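PreproPTTH (Bombyx mori, PDB 5AOQ) is the prothoracicotropic hormone of the silkworm, a cystine-knot neurohormone that binds the receptor tyrosine kinase Torso and thereby probably controls the timing of metamorphosis. Local coordinates at residues E22-G27 with R33-R38. The protein carries 1 engineered substitution. Residues are numbered along the deposited sequence; the frame is centred on the assembly and turned at random.
Sequences EIEDLG and RFIETR
Glu22 and Thr37 exchange both backbone hydrogen bonds, Glu22 N to Thr37 O and Thr37 N to Glu22 O, and Glu24 does the same with Ile35. These two hydrogen-bonded antiparallel pairs, with the non-hydrogen-bonded pair Ile23-Glu36 between them, make 20-24 and 35-39 a beta hairpin of the cystine-knot hormone. The Glu24 N to Ile35 O bond is nearly straight (2.8 Å, 168° at the hydrogen). Beyond the last pair, Asp25 and Arg33 run side by side, their carboxylate and guanidinium planes 80° apart; Asp25 OD2 lies near the guanidinium plane at the edge, but at 3.8 Å from Arg33 NE the salt bridge is long.

On the face of Glu22, Glu24, Ile35 and Thr37, the extended Glu24 chain carries its carboxylate past Ile35 CG2 to where OE2 is hydrogen-bonded to His90 NE2. This face rests on strands 55-65 and 86-97, with Ile35 on Ile61 and Thr37 on Val92. Leu26, just after the strand, adds its CD1 to Ile35 CD1 at 3.7 Å.

On the opposite face Ile23 packs on Ala192 of the Torso chain, and the nearby Phe34 ring stacks with His202 of the receptor. Within the hairpin, Ile23 CG2, anti to its own N, meets the edge of that ring at Phe34 CD1, 3.8 Å away.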
# COMPACT_ATOMS: atom_id res chain seq x y z
N GLU D 22 -12.57 -10.96 -12.34
CA GLU D 22 -13.07 -9.60 -12.52
C GLU D 22 -12.12 -8.64 -11.81
O GLU D 22 -11.32 -9.06 -10.97
CB GLU D 22 -14.49 -9.45 -11.98
CG GLU D 22 -15.52 -10.32 -12.68
CD GLU D 22 -16.93 -10.07 -12.18
OE1 GLU D 22 -17.09 -9.32 -11.20
OE2 GLU D 22 -17.88 -10.62 -12.78
N ILE D 23 -12.22 -7.36 -12.15
CA ILE D 23 -11.35 -6.34 -11.57
C ILE D 23 -12.16 -5.39 -10.71
O ILE D 23 -13.25 -4.96 -11.09
CB ILE D 23 -10.61 -5.54 -12.66
CG1 ILE D 23 -9.79 -6.49 -13.54
CG2 ILE D 23 -9.71 -4.48 -12.01
CD1 ILE D 23 -9.08 -5.81 -14.70
N GLU D 24 -11.61 -5.07 -9.54
CA GLU D 24 -12.22 -4.10 -8.64
C GLU D 24 -11.37 -2.83 -8.64
O GLU D 24 -10.18 -2.86 -8.32
CB GLU D 24 -12.34 -4.68 -7.23
CG GLU D 24 -13.23 -3.88 -6.30
CD GLU D 24 -13.35 -4.51 -4.92
OE1 GLU D 24 -12.82 -5.63 -4.73
OE2 GLU D 24 -13.97 -3.89 -4.03
N ASP D 25 -12.00 -1.71 -9.01
CA ASP D 25 -11.29 -0.45 -9.19
C ASP D 25 -10.90 0.22 -7.87
O ASP D 25 -9.76 0.65 -7.70
CB ASP D 25 -12.14 0.52 -10.02
CG ASP D 25 -11.34 1.70 -10.53
OD1 ASP D 25 -11.20 2.69 -9.79
OD2 ASP D 25 -10.85 1.63 -11.68
N LEU D 26 -11.86 0.33 -6.96
CA LEU D 26 -11.64 0.96 -5.66
C LEU D 26 -11.16 2.41 -5.79
O LEU D 26 -10.69 3.00 -4.82
CB LEU D 26 -10.63 0.16 -4.83
CG LEU D 26 -11.03 -1.24 -4.40
CD1 LEU D 26 -9.86 -1.94 -3.73
CD2 LEU D 26 -12.22 -1.19 -3.46
N GLY D 27 -11.29 2.98 -6.98
CA GLY D 27 -10.87 4.35 -7.21
C GLY D 27 -9.36 4.50 -7.17
O GLY D 27 -8.64 3.62 -6.71
N ARG D 33 -4.83 0.00 -6.43
CA ARG D 33 -6.01 0.42 -7.17
C ARG D 33 -6.76 -0.79 -7.71
O ARG D 33 -7.81 -1.16 -7.19
CB ARG D 33 -5.62 1.35 -8.33
CG ARG D 33 -6.80 1.86 -9.13
CD ARG D 33 -6.37 2.88 -10.17
NE ARG D 33 -7.50 3.37 -10.95
CZ ARG D 33 -7.43 4.36 -11.84
NH1 ARG D 33 -6.28 4.97 -12.07
NH2 ARG D 33 -8.51 4.73 -12.51
N PHE D 34 -6.20 -1.42 -8.73
CA PHE D 34 -6.85 -2.56 -9.36
C PHE D 34 -6.70 -3.82 -8.51
O PHE D 34 -5.59 -4.25 -8.22
CB PHE D 34 -6.26 -2.81 -10.75
CG PHE D 34 -6.34 -1.62 -11.66
CD1 PHE D 34 -7.51 -1.35 -12.37
CD2 PHE D 34 -5.26 -0.76 -11.81
CE1 PHE D 34 -7.59 -0.26 -13.21
CE2 PHE D 34 -5.34 0.33 -12.65
CZ PHE D 34 -6.51 0.58 -13.35
N ILE D 35 -7.84 -4.40 -8.12
CA ILE D 35 -7.86 -5.63 -7.33
C ILE D 35 -8.40 -6.79 -8.16
O ILE D 35 -9.37 -6.64 -8.90
CB ILE D 35 -8.71 -5.45 -6.04
CG1 ILE D 35 -7.84 -5.01 -4.87
CG2 ILE D 35 -9.42 -6.75 -5.65
CD1 ILE D 35 -6.96 -3.82 -5.16
N GLU D 36 -7.76 -7.94 -8.01
CA GLU D 36 -8.17 -9.16 -8.71
C GLU D 36 -9.24 -9.90 -7.91
O GLU D 36 -9.02 -10.25 -6.75
CB GLU D 36 -6.97 -10.07 -8.96
CG GLU D 36 -7.30 -11.36 -9.68
CD GLU D 36 -6.06 -12.20 -9.96
OE1 GLU D 36 -4.94 -11.67 -9.85
OE2 GLU D 36 -6.22 -13.40 -10.28
N THR D 37 -10.40 -10.12 -8.53
CA THR D 37 -11.51 -10.81 -7.88
C THR D 37 -11.93 -12.04 -8.68
O THR D 37 -12.30 -11.93 -9.85
CB THR D 37 -12.73 -9.88 -7.72
OG1 THR D 37 -12.34 -8.71 -6.99
CG2 THR D 37 -13.86 -10.58 -6.99
N ARG D 38 -11.88 -13.21 -8.04
CA ARG D 38 -12.25 -14.47 -8.68
C ARG D 38 -13.59 -14.98 -8.17
O ARG D 38 -13.65 -15.67 -7.15
CB ARG D 38 -11.16 -15.52 -8.43
CG ARG D 38 -9.79 -15.13 -8.96
CD ARG D 38 -8.72 -16.08 -8.48
NE ARG D 38 -7.39 -15.69 -8.93
CZ ARG D 38 -6.26 -16.29 -8.56
NH1 ARG D 38 -6.29 -17.32 -7.73
NH2 ARG D 38 -5.10 -15.85 -9.03